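Local coordinates for protein 2-polyprenyl-6-methoxyphenol hydroxylase-like FAD-dependent oxidoreductase (Streptomyces sp. NRRL 11266, PDB 6UI5) that binds flavin-adenine dinucleotide and is probably a flavin-dependent oxidoreductase, at residues A[43-48]-A[92-97]; A[50-55]-A[404-409]; A[71-76]-A[378-383]; A[194-199]-A[209-214]. All blocks are in the same frame, centred on the assembly; numbering follows the deposited sequence.

Contact 1. Residues A[43-48]-A[92-97]; sequences AMAINA and THMVLQ. With FAD (flavin-adenine dinucleotide), chain C.
Residues 43-48 and 92-97 run roughly antiparallel, 145° apart end to end, and share one hydrogen-bonded bridge, Ile-46 with His-93. Ile-46 N donates to His-93 O at 3.0 Å and His-93 N to Ile-46 O at 3.1 Å, each donor almost on the C=O axis. An inverse gamma turn centred on Met-94 follows, and a second pair of bonds closes the far end. Gln-97 N reaches Ala-43 O at 2.8 Å, while the extended Gln-97 side chain, CG anti to the backbone N (chi1 -169°), brings OE1 to Ala-43 N at 2.9 Å. Ala-43 and Gln-97 both line the FAD pocket, with Ala-43 CB 3.6 Å from C2 of the flavin. Between the two pairs, one water is hydrogen-bonded to Val-95 O and Ala-45 O. The bent Met-94 chain lays CE on Ala-45 CB at 3.5 Å, and the Ile-46 and Val-95 side chains cross obliquely, Ile-46 CG1 3.7 Å from Val-95 CB. Asn-47 is the N-cap of helix 48-55, OD1 accepting from Thr-50 N while ND2 meets Asn-381. Ile-46 and His-93 pack on Leu-51 of that helix, Thr-92 and Met-94 on Phe-70 of strand 69-75, and Met-44 on strand 206-211.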
# COMPACT_ATOMS: atom_id res chain seq x y z
N ALA A 43 25.07 -12.18 -7.39
CA ALA A 43 24.45 -11.97 -6.08
C ALA A 43 25.48 -11.93 -4.96
O ALA A 43 26.37 -12.79 -4.88
CB ALA A 43 23.43 -13.07 -5.78
N MET A 44 25.34 -10.94 -4.08
CA MET A 44 26.23 -10.79 -2.94
C MET A 44 25.57 -11.12 -1.61
O MET A 44 26.22 -10.99 -0.56
CB MET A 44 26.79 -9.37 -2.89
CG MET A 44 27.60 -8.99 -4.12
SD MET A 44 28.61 -7.53 -3.78
CE MET A 44 27.44 -6.57 -2.80
N ALA A 45 24.32 -11.56 -1.61
CA ALA A 45 23.55 -11.61 -0.38
C ALA A 45 22.67 -12.85 -0.37
O ALA A 45 22.29 -13.40 -1.41
CB ALA A 45 22.67 -10.37 -0.20
N ILE A 46 22.34 -13.27 0.84
CA ILE A 46 21.48 -14.41 1.11
C ILE A 46 20.61 -13.98 2.27
O ILE A 46 21.14 -13.55 3.31
CB ILE A 46 22.30 -15.65 1.49
CG1 ILE A 46 23.14 -16.12 0.30
CG2 ILE A 46 21.42 -16.74 2.02
CD1 ILE A 46 22.46 -17.13 -0.56
N ASN A 47 19.29 -14.05 2.10
CA ASN A 47 18.40 -13.56 3.16
C ASN A 47 18.07 -14.67 4.17
O ASN A 47 18.48 -15.83 4.02
CB ASN A 47 17.13 -12.95 2.57
CG ASN A 47 16.27 -13.97 1.84
OD1 ASN A 47 16.35 -15.19 2.07
ND2 ASN A 47 15.43 -13.46 0.95
N ALA A 48 17.27 -14.31 5.19
CA ALA A 48 17.04 -15.24 6.30
C ALA A 48 16.28 -16.49 5.88
O ALA A 48 16.57 -17.59 6.35
CB ALA A 48 16.30 -14.53 7.43
N THR A 92 20.37 -10.90 7.16
CA THR A 92 20.95 -11.23 5.86
C THR A 92 22.46 -11.32 5.96
O THR A 92 23.11 -10.44 6.54
CB THR A 92 20.56 -10.19 4.82
OG1 THR A 92 19.21 -10.39 4.41
CG2 THR A 92 21.42 -10.31 3.59
N HIS A 93 23.02 -12.40 5.43
CA HIS A 93 24.47 -12.58 5.39
C HIS A 93 25.01 -12.31 3.98
O HIS A 93 24.36 -12.62 2.97
CB HIS A 93 24.86 -13.98 5.84
CG HIS A 93 24.80 -14.19 7.32
ND1 HIS A 93 23.63 -14.10 8.04
CD2 HIS A 93 25.77 -14.51 8.21
CE1 HIS A 93 23.89 -14.35 9.32
NE2 HIS A 93 25.18 -14.60 9.45
N MET A 94 26.21 -11.75 3.91
CA MET A 94 26.79 -11.32 2.63
C MET A 94 27.60 -12.48 2.06
O MET A 94 28.82 -12.57 2.22
CB MET A 94 27.62 -10.06 2.82
CG MET A 94 26.81 -8.89 3.39
SD MET A 94 25.84 -7.91 2.24
CE MET A 94 24.22 -8.62 2.41
N VAL A 95 26.89 -13.40 1.42
CA VAL A 95 27.47 -14.59 0.82
C VAL A 95 27.46 -14.39 -0.68
O VAL A 95 26.49 -13.87 -1.24
CB VAL A 95 26.72 -15.88 1.20
CG1 VAL A 95 27.49 -17.08 0.68
CG2 VAL A 95 26.53 -15.97 2.73
N LEU A 96 28.54 -14.78 -1.33
CA LEU A 96 28.69 -14.54 -2.74
C LEU A 96 28.08 -15.70 -3.50
O LEU A 96 28.36 -16.87 -3.19
CB LEU A 96 30.16 -14.33 -3.10
CG LEU A 96 30.80 -13.25 -2.22
CD1 LEU A 96 31.32 -13.75 -0.83
CD2 LEU A 96 31.88 -12.45 -2.95
N GLN A 97 27.22 -15.39 -4.46
CA GLN A 97 26.55 -16.39 -5.28
C GLN A 97 27.49 -17.51 -5.73
O GLN A 97 27.13 -18.69 -5.63
CB GLN A 97 25.88 -15.74 -6.48
CG GLN A 97 24.94 -16.67 -7.23
CD GLN A 97 24.19 -15.97 -8.34
OE1 GLN A 97 24.07 -14.74 -8.35
NE2 GLN A 97 23.71 -16.76 -9.31
PA FAD C . 19.87 -19.02 -13.72
O1A FAD C . 20.74 -18.41 -12.63
O2A FAD C . 19.68 -17.97 -14.81
O5B FAD C . 20.48 -20.47 -14.22
C5B FAD C . 19.92 -21.11 -15.36
C4B FAD C . 21.00 -22.09 -15.95
O4B FAD C . 20.54 -22.84 -16.92
C3B FAD C . 22.15 -21.27 -16.59
O3B FAD C . 23.33 -21.88 -16.28
C2B FAD C . 21.87 -21.36 -18.10
O2B FAD C . 23.13 -21.03 -18.81
C1B FAD C . 21.53 -22.61 -18.22
N9A FAD C . 20.71 -22.95 -19.37
C8A FAD C . 19.77 -22.18 -19.95
N7A FAD C . 19.20 -22.90 -20.94
C5A FAD C . 19.78 -24.13 -20.95
C6A FAD C . 19.58 -25.25 -21.73
N6A FAD C . 18.75 -25.68 -22.85
N1A FAD C . 20.30 -26.36 -21.53
C2A FAD C . 21.23 -26.39 -20.55
N3A FAD C . 21.41 -25.29 -19.77
C4A FAD C . 20.69 -24.16 -19.97
N1 FAD C . 19.92 -12.64 -6.89
C2 FAD C . 19.97 -12.26 -5.45
O2 FAD C . 19.61 -13.01 -4.60
N3 FAD C . 20.48 -10.91 -5.08
C4 FAD C . 20.92 -10.00 -6.14
O4 FAD C . 21.33 -8.92 -5.87
C4X FAD C . 20.85 -10.41 -7.58
N5 FAD C . 21.30 -9.46 -8.58
C5X FAD C . 21.23 -9.83 -10.01
C6 FAD C . 21.66 -8.90 -10.96
C7 FAD C . 21.61 -9.23 -12.31
C7M FAD C . 22.13 -8.03 -13.10
C8 FAD C . 21.15 -10.48 -12.74
C8M FAD C . 21.15 -10.75 -14.25
C9 FAD C . 20.72 -11.42 -11.79
C9A FAD C . 20.75 -11.11 -10.41
N10 FAD C . 20.28 -12.10 -9.37
C10 FAD C . 20.35 -11.73 -7.96
C1' FAD C . 19.82 -13.43 -9.81
C2' FAD C . 18.41 -13.92 -9.43
O2' FAD C . 18.36 -14.41 -8.15
C3' FAD C . 18.02 -15.11 -10.30
O3' FAD C . 16.65 -15.32 -10.10
C4' FAD C . 18.71 -16.45 -9.95
O4' FAD C . 20.10 -16.41 -10.05
C5' FAD C . 18.18 -17.41 -11.02
O5' FAD C . 18.38 -18.74 -10.63
P FAD C . 18.00 -19.98 -11.67
O1P FAD C . 18.85 -21.18 -11.32
O2P FAD C . 16.52 -20.30 -11.73
O3P FAD C . 18.36 -19.38 -13.17
O HOH W 1 24.77 -14.42 -3.11

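Contact 2. Residues A[50-55]-A[404-409]; sequences TLEMLD and GRRLPK
Glu-52 is the first residue of helix 48-55 to meet the loop 404-409. Its CB points at the loop, and the chain beyond CG is extended (chi2 178°), which carries the carboxylate to Arg-406. The guanidinium takes hold side-on with two nitrogens, both on one oxygen: Arg-406 NH2 lies 2.9 Å and Arg-406 NE 3.2 Å from Glu-52 OE2. OE2 sits close to the guanidinium plane, yet the two flat groups are turned 78° apart, so NE meets the anti lone pair while NH2 comes from above the carboxylate plane. This is therefore not the coplanar two-oxygen salt bridge, and Glu-52 OE1 is left for a separate salt bridge with Arg-89. Arg-406 NH2 has a further acceptor in Asn-381 O. A buried acid held by two arginines would be expected to stay ionised.

The helix lies in the FAD-binding domain, and the loop precedes strand 411-414 in the C-terminal region, whose family belongs to the thioredoxin clan; the contact thus joins two parts of the fold far apart in sequence. Next along the helix, Met-53 lays its CG over one face of the Arg-406 guanidinium, 3.7 Å from NH1 and offset toward the rim, crossing the arginine chain at about a right angle. A bend at chi3 (-33°) turns the arginine tip so that Glu-52 meets its edge and Met-53 one face. Asp-55, one turn after Glu-52, makes its stronger salt bridge through OD1 with Arg-64; its OD2 forms a longer salt bridge with Lys-409 NZ at 3.5 Å.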
# COMPACT_ATOMS: atom_id res chain seq x y z
N THR A 50 16.34 -17.95 2.91
CA THR A 50 17.25 -18.79 2.15
C THR A 50 18.24 -19.47 3.07
O THR A 50 18.57 -20.64 2.87
CB THR A 50 17.99 -17.94 1.11
OG1 THR A 50 17.05 -17.36 0.21
CG2 THR A 50 18.98 -18.80 0.35
N LEU A 51 18.71 -18.76 4.09
CA LEU A 51 19.57 -19.39 5.08
C LEU A 51 18.89 -20.58 5.76
O LEU A 51 19.49 -21.66 5.84
CB LEU A 51 20.04 -18.36 6.10
CG LEU A 51 21.20 -17.52 5.54
CD1 LEU A 51 21.43 -16.21 6.33
CD2 LEU A 51 22.45 -18.37 5.51
N GLU A 52 17.63 -20.44 6.22
CA GLU A 52 16.97 -21.57 6.90
C GLU A 52 16.86 -22.78 5.98
O GLU A 52 17.15 -23.91 6.39
CB GLU A 52 15.56 -21.21 7.44
CG GLU A 52 15.33 -19.80 8.01
CD GLU A 52 13.85 -19.52 8.48
OE1 GLU A 52 13.71 -18.92 9.58
OE2 GLU A 52 12.85 -19.90 7.80
N MET A 53 16.46 -22.57 4.71
CA MET A 53 16.35 -23.69 3.78
C MET A 53 17.69 -24.35 3.51
O MET A 53 17.74 -25.56 3.26
CB MET A 53 15.77 -23.23 2.45
CG MET A 53 14.32 -22.88 2.54
SD MET A 53 13.68 -22.54 0.92
CE MET A 53 13.90 -20.74 0.86
N LEU A 54 18.79 -23.59 3.52
CA LEU A 54 20.10 -24.21 3.36
C LEU A 54 20.56 -24.86 4.66
O LEU A 54 21.29 -25.86 4.62
CB LEU A 54 21.15 -23.18 2.90
CG LEU A 54 21.04 -22.47 1.55
CD1 LEU A 54 22.05 -21.31 1.46
CD2 LEU A 54 21.33 -23.42 0.44
N ASP A 55 20.13 -24.33 5.81
CA ASP A 55 20.46 -24.95 7.09
C ASP A 55 19.87 -26.34 7.19
O ASP A 55 20.49 -27.26 7.73
CB ASP A 55 19.95 -24.08 8.23
CG ASP A 55 21.06 -23.41 8.98
OD1 ASP A 55 22.22 -23.87 8.87
OD2 ASP A 55 20.77 -22.42 9.69
N GLY A 404 2.16 -23.86 8.28
CA GLY A 404 2.53 -23.56 6.92
C GLY A 404 3.85 -22.84 6.77
O GLY A 404 4.09 -22.28 5.70
N ARG A 405 4.67 -22.80 7.82
CA ARG A 405 5.95 -22.08 7.78
C ARG A 405 7.06 -22.88 8.43
O ARG A 405 6.82 -23.73 9.29
CB ARG A 405 5.87 -20.73 8.48
CG ARG A 405 4.82 -19.93 7.80
CD ARG A 405 4.90 -18.48 7.97
NE ARG A 405 3.56 -18.04 8.35
CZ ARG A 405 3.17 -16.78 8.38
NH1 ARG A 405 1.92 -16.47 8.76
NH2 ARG A 405 4.02 -15.82 8.00
N ARG A 406 8.27 -22.61 7.99
CA ARG A 406 9.43 -23.18 8.65
C ARG A 406 9.61 -22.49 10.00
O ARG A 406 9.39 -21.29 10.14
CB ARG A 406 10.69 -23.03 7.77
CG ARG A 406 10.71 -23.94 6.49
CD ARG A 406 11.86 -23.57 5.56
NE ARG A 406 12.05 -22.14 5.69
CZ ARG A 406 11.61 -21.25 4.83
NH1 ARG A 406 11.01 -21.66 3.71
NH2 ARG A 406 11.79 -19.96 5.08
N LEU A 407 10.01 -23.27 10.99
CA LEU A 407 10.12 -22.80 12.36
C LEU A 407 11.21 -21.74 12.54
O LEU A 407 12.14 -21.62 11.72
CB LEU A 407 10.41 -23.99 13.26
CG LEU A 407 9.20 -24.87 13.48
CD1 LEU A 407 9.68 -26.13 14.18
CD2 LEU A 407 8.17 -24.11 14.36
N PRO A 408 11.14 -20.97 13.63
CA PRO A 408 12.20 -20.00 13.94
C PRO A 408 13.49 -20.64 14.43
O PRO A 408 13.54 -21.81 14.84
CB PRO A 408 11.58 -19.14 15.06
CG PRO A 408 10.10 -19.42 15.01
CD PRO A 408 9.97 -20.82 14.53
N LYS A 409 14.56 -19.85 14.38
CA LYS A 409 15.89 -20.37 14.67
C LYS A 409 16.03 -20.59 16.17
O LYS A 409 16.43 -19.69 16.91
CB LYS A 409 16.98 -19.43 14.14
CG LYS A 409 18.41 -19.81 14.52
CD LYS A 409 19.47 -19.11 13.68
CE LYS A 409 19.79 -19.91 12.42
NZ LYS A 409 21.28 -20.01 12.18

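Contact 3. Residues A[71-76]-A[378-383]; sequences PEVRFA and IVTNLG
Helix 369-379 ends in a Schellman motif, and Val-379 of its last turn and Thr-380 just beyond it lean against strand 69-75. The evidence for the motif is the positive phi of Asn-381 (56°) together with two bonds back into the final turn, one of them from Asn-381 N to Ile-378 O at 2.8 Å. Between the segments the contact is made by methyl groups and a ring edge. Val-73 points its CB at the helix end and spreads its two methyls over two residues: CG1 touches Val-379 CG2 at 3.6 Å, and CG2 touches Thr-380 CG2 at 3.8 Å. The valines cross obliquely, whereas Val-73 and Thr-380 meet at about a right angle.

The rotation of Thr-380 explains why its methyl faces the strand. OG1 occupies the crowded position between backbone N and carbonyl carbon (chi1 60°) and is hydrogen-bonded back to Ala-376 O, its main partner, with Glu-377 O sharing the proton, which leaves CG2 to meet the valine. Val-379 CG1 takes the other direction and approaches the Phe-75 ring at its edge, 4.4 Å from CD1. Phe-75 also packs on Met-361 of the second subunit, so the patch borders the dimer interface. Leu-80 of strand 78-80 lies against Val-73, Phe-75 and Val-379, extending the apolar cluster. Such a layer of apolar side chains is helix-on-sheet packing, the Schellman-capped end of helix 369-379 on the three-stranded antiparallel sheet.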
# COMPACT_ATOMS: atom_id res chain seq x y z
N PRO A 71 21.70 -5.67 9.51
CA PRO A 71 20.48 -6.15 10.16
C PRO A 71 19.28 -5.28 9.87
O PRO A 71 18.34 -5.19 10.68
CB PRO A 71 20.87 -6.11 11.64
CG PRO A 71 21.93 -4.98 11.72
CD PRO A 71 22.32 -4.60 10.30
N GLU A 72 19.30 -4.64 8.71
CA GLU A 72 18.17 -3.84 8.27
C GLU A 72 17.57 -4.46 7.02
O GLU A 72 18.28 -4.78 6.07
CB GLU A 72 18.61 -2.40 8.06
CG GLU A 72 18.54 -1.64 9.38
CD GLU A 72 17.10 -1.29 9.78
OE1 GLU A 72 16.30 -2.15 10.21
OE2 GLU A 72 16.74 -0.12 9.64
N VAL A 73 16.26 -4.67 7.07
CA VAL A 73 15.47 -5.17 5.96
C VAL A 73 14.74 -3.98 5.37
O VAL A 73 13.93 -3.35 6.05
CB VAL A 73 14.47 -6.24 6.42
CG1 VAL A 73 13.50 -6.54 5.31
CG2 VAL A 73 15.19 -7.53 6.90
N ARG A 74 15.02 -3.67 4.10
CA ARG A 74 14.50 -2.46 3.49
C ARG A 74 13.34 -2.79 2.54
O ARG A 74 13.23 -3.91 2.05
CB ARG A 74 15.61 -1.70 2.74
CG ARG A 74 16.80 -1.33 3.63
CD ARG A 74 17.31 0.11 3.44
NE ARG A 74 18.00 0.62 4.63
CZ ARG A 74 17.50 1.54 5.47
NH1 ARG A 74 16.30 2.08 5.25
NH2 ARG A 74 18.20 1.93 6.54
N PHE A 75 12.46 -1.83 2.33
CA PHE A 75 11.44 -1.88 1.28
C PHE A 75 11.70 -0.69 0.38
O PHE A 75 11.56 0.46 0.81
CB PHE A 75 10.02 -1.82 1.86
CG PHE A 75 8.92 -2.22 0.88
CD1 PHE A 75 8.75 -3.56 0.51
CD2 PHE A 75 8.05 -1.27 0.37
CE1 PHE A 75 7.73 -3.94 -0.39
CE2 PHE A 75 7.02 -1.63 -0.53
CZ PHE A 75 6.87 -2.97 -0.90
N ALA A 76 12.07 -0.95 -0.87
CA ALA A 76 12.78 0.08 -1.61
C ALA A 76 13.90 0.58 -0.70
O ALA A 76 14.81 -0.19 -0.35
CB ALA A 76 11.85 1.22 -2.04
N ILE A 378 7.86 -11.65 3.55
CA ILE A 378 7.91 -12.02 2.14
C ILE A 378 9.27 -11.66 1.53
O ILE A 378 9.95 -12.51 0.96
CB ILE A 378 6.72 -11.37 1.43
CG1 ILE A 378 5.53 -12.25 1.67
CG2 ILE A 378 6.96 -11.19 -0.06
CD1 ILE A 378 4.30 -11.62 1.26
N VAL A 379 9.72 -10.41 1.72
CA VAL A 379 11.01 -10.02 1.15
C VAL A 379 12.16 -10.77 1.78
O VAL A 379 13.24 -10.81 1.18
CB VAL A 379 11.28 -8.49 1.24
CG1 VAL A 379 10.03 -7.71 0.86
CG2 VAL A 379 11.76 -8.07 2.62
N THR A 380 11.99 -11.39 2.96
CA THR A 380 13.08 -12.25 3.45
C THR A 380 12.87 -13.71 3.10
O THR A 380 13.68 -14.56 3.51
CB THR A 380 13.27 -12.11 4.96
OG1 THR A 380 12.05 -12.47 5.63
CG2 THR A 380 13.65 -10.67 5.33
N ASN A 381 11.82 -14.03 2.33
CA ASN A 381 11.43 -15.40 2.03
C ASN A 381 11.18 -16.26 3.27
O ASN A 381 11.14 -17.50 3.17
CB ASN A 381 12.46 -16.05 1.10
CG ASN A 381 12.62 -15.25 -0.21
OD1 ASN A 381 13.64 -14.60 -0.43
ND2 ASN A 381 11.57 -15.23 -1.04
N LEU A 382 10.96 -15.65 4.46
CA LEU A 382 10.23 -16.36 5.52
C LEU A 382 8.83 -16.65 5.05
O LEU A 382 8.33 -17.78 5.15
CB LEU A 382 10.17 -15.54 6.80
CG LEU A 382 11.54 -15.24 7.39
CD1 LEU A 382 11.42 -14.25 8.55
CD2 LEU A 382 12.25 -16.56 7.76
N GLY A 383 8.18 -15.61 4.55
CA GLY A 383 7.55 -15.64 3.26
C GLY A 383 6.30 -16.44 3.29
O GLY A 383 5.97 -17.07 4.29

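Contact 4. Residues A[194-199]-A[209-214]; sequences EQYGLS and GAPLSP
Residues 194-199 approach strand 206-211 at one point, with the CA atoms of Tyr-196 and Gly-209 5.1 Å apart, and a single backbone bond, Gly-197 N to Gly-209 O at 3.1 Å, ties the two. The strand belongs to the antiparallel sheet of the FAD-binding domain, where it pairs with strand 216-225; the segment 194-199 is part of the connection that leads from strand 176-185 into it and folds back beside it. The bond is bent, with an N-H...O angle of 146°, but the donor lies in the carbonyl plane.

Gly-209 is the centre of the contact. Its CA comes within 3.4 Å of Gln-195 O in a CA-H...O contact, and the close approach depends on the absence of a side chain on that side, since a beta carbon there would run into the same oxygen. Gly-197, with phi at 72°, has a backbone shape that favours glycine as well. The connection is tethered further by backbone bonding between Ser-199 and Phe-207, and Gln-195 leads its side chain off to Val-245 and Thr-249 of helix 238-249.

Tyr-196 supplies the side-chain part. With CG anti to the backbone N (chi1 -169°), its ring swings along the strand toward Pro-211, the two side chains crossing at about a right angle. The proline meets the ring at its edge rather than over a face, and the closest approach puts Pro-211 CD in the ring plane, 3.4 Å from Tyr-196 CE1.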
# COMPACT_ATOMS: atom_id res chain seq x y z
N GLU A 194 33.08 8.37 -3.81
CA GLU A 194 31.63 8.24 -3.93
C GLU A 194 31.23 6.81 -4.24
O GLU A 194 30.32 6.26 -3.61
CB GLU A 194 31.11 9.14 -5.06
CG GLU A 194 31.42 10.62 -4.97
CD GLU A 194 32.91 10.91 -5.10
OE1 GLU A 194 33.48 11.41 -4.11
OE2 GLU A 194 33.51 10.60 -6.14
N GLN A 195 31.93 6.17 -5.19
CA GLN A 195 31.52 4.92 -5.82
C GLN A 195 31.60 3.75 -4.84
O GLN A 195 31.58 2.59 -5.25
CB GLN A 195 32.38 4.66 -7.06
CG GLN A 195 32.71 5.91 -7.89
CD GLN A 195 33.98 5.75 -8.73
OE1 GLN A 195 34.92 5.02 -8.35
NE2 GLN A 195 34.03 6.46 -9.87
N TYR A 196 31.67 4.06 -3.55
CA TYR A 196 31.65 3.06 -2.50
C TYR A 196 30.26 3.01 -1.90
O TYR A 196 29.69 4.05 -1.56
CB TYR A 196 32.70 3.36 -1.44
CG TYR A 196 32.89 2.22 -0.50
CD1 TYR A 196 33.07 0.93 -0.98
CD2 TYR A 196 32.89 2.41 0.88
CE1 TYR A 196 33.24 -0.13 -0.12
CE2 TYR A 196 33.05 1.35 1.74
CZ TYR A 196 33.23 0.08 1.24
OH TYR A 196 33.40 -0.97 2.10
N GLY A 197 29.71 1.81 -1.78
CA GLY A 197 28.36 1.67 -1.30
C GLY A 197 27.37 2.13 -2.34
O GLY A 197 27.74 2.76 -3.34
N LEU A 198 26.10 1.82 -2.12
CA LEU A 198 25.08 2.13 -3.10
C LEU A 198 24.73 3.61 -3.04
O LEU A 198 24.64 4.20 -1.96
CB LEU A 198 23.85 1.26 -2.86
CG LEU A 198 22.55 1.63 -3.54
CD1 LEU A 198 21.83 0.39 -4.02
CD2 LEU A 198 21.73 2.35 -2.51
N SER A 199 24.54 4.21 -4.22
CA SER A 199 24.31 5.65 -4.36
C SER A 199 23.03 5.87 -5.16
O SER A 199 23.07 6.13 -6.37
CB SER A 199 25.53 6.35 -5.03
OG SER A 199 25.46 7.75 -4.84
N GLY A 209 28.81 0.05 -5.82
CA GLY A 209 30.19 -0.39 -5.93
C GLY A 209 30.65 -1.10 -4.67
O GLY A 209 30.73 -0.48 -3.60
N ALA A 210 30.95 -2.39 -4.78
CA ALA A 210 31.30 -3.21 -3.62
C ALA A 210 32.57 -3.98 -3.93
O ALA A 210 32.61 -4.75 -4.91
CB ALA A 210 30.17 -4.17 -3.26
N PRO A 211 33.62 -3.84 -3.14
CA PRO A 211 34.86 -4.55 -3.42
C PRO A 211 34.88 -5.92 -2.77
O PRO A 211 34.26 -6.15 -1.73
CB PRO A 211 35.93 -3.63 -2.81
CG PRO A 211 35.20 -2.33 -2.45
CD PRO A 211 33.82 -2.78 -2.13
N LEU A 212 35.59 -6.84 -3.41
CA LEU A 212 35.69 -8.21 -2.93
C LEU A 212 37.04 -8.44 -2.26
O LEU A 212 37.12 -8.67 -1.06
CB LEU A 212 35.49 -9.20 -4.08
CG LEU A 212 34.08 -9.34 -4.68
CD1 LEU A 212 33.79 -8.20 -5.62
CD2 LEU A 212 33.93 -10.67 -5.40
N SER A 213 38.10 -8.38 -3.05
CA SER A 213 39.48 -8.31 -2.60
C SER A 213 39.99 -6.90 -2.87
O SER A 213 39.32 -6.10 -3.54
CB SER A 213 40.33 -9.36 -3.32
OG SER A 213 40.42 -9.10 -4.71
N PRO A 214 41.18 -6.53 -2.36
CA PRO A 214 41.66 -5.16 -2.58
C PRO A 214 41.97 -4.83 -4.03
O PRO A 214 42.39 -3.70 -4.32
CB PRO A 214 42.93 -5.10 -1.72
CG PRO A 214 42.73 -6.15 -0.69
CD PRO A 214 42.03 -7.25 -1.40

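How the contacts relate
Contacts 1, 2 and 3 form a connected group near the middle of the chain, while contact 4 lies farther out, its centre about 26 Å from the chain centre. Helix 48-55 links the first two: Leu-51 packs against Ile-46 and His-93. Contacts 1 and 3 reach neighbouring strands, 92-93 and 69-75, of one antiparallel sheet. Asn-381 joins three contacts, its side chain bonding Asn-47 and its carbonyl oxygen bonding Arg-406. Contact 1, at the flavin, relies mainly on backbone bonds; contact 2, where two family regions meet, on salt bridges, mostly buried, with Lys-409 at the surface; contact 3 on methyl groups. Contact 4 is glycine backbone with an exposed tyrosine, touching contact 1 through Ala-210 on Met-44.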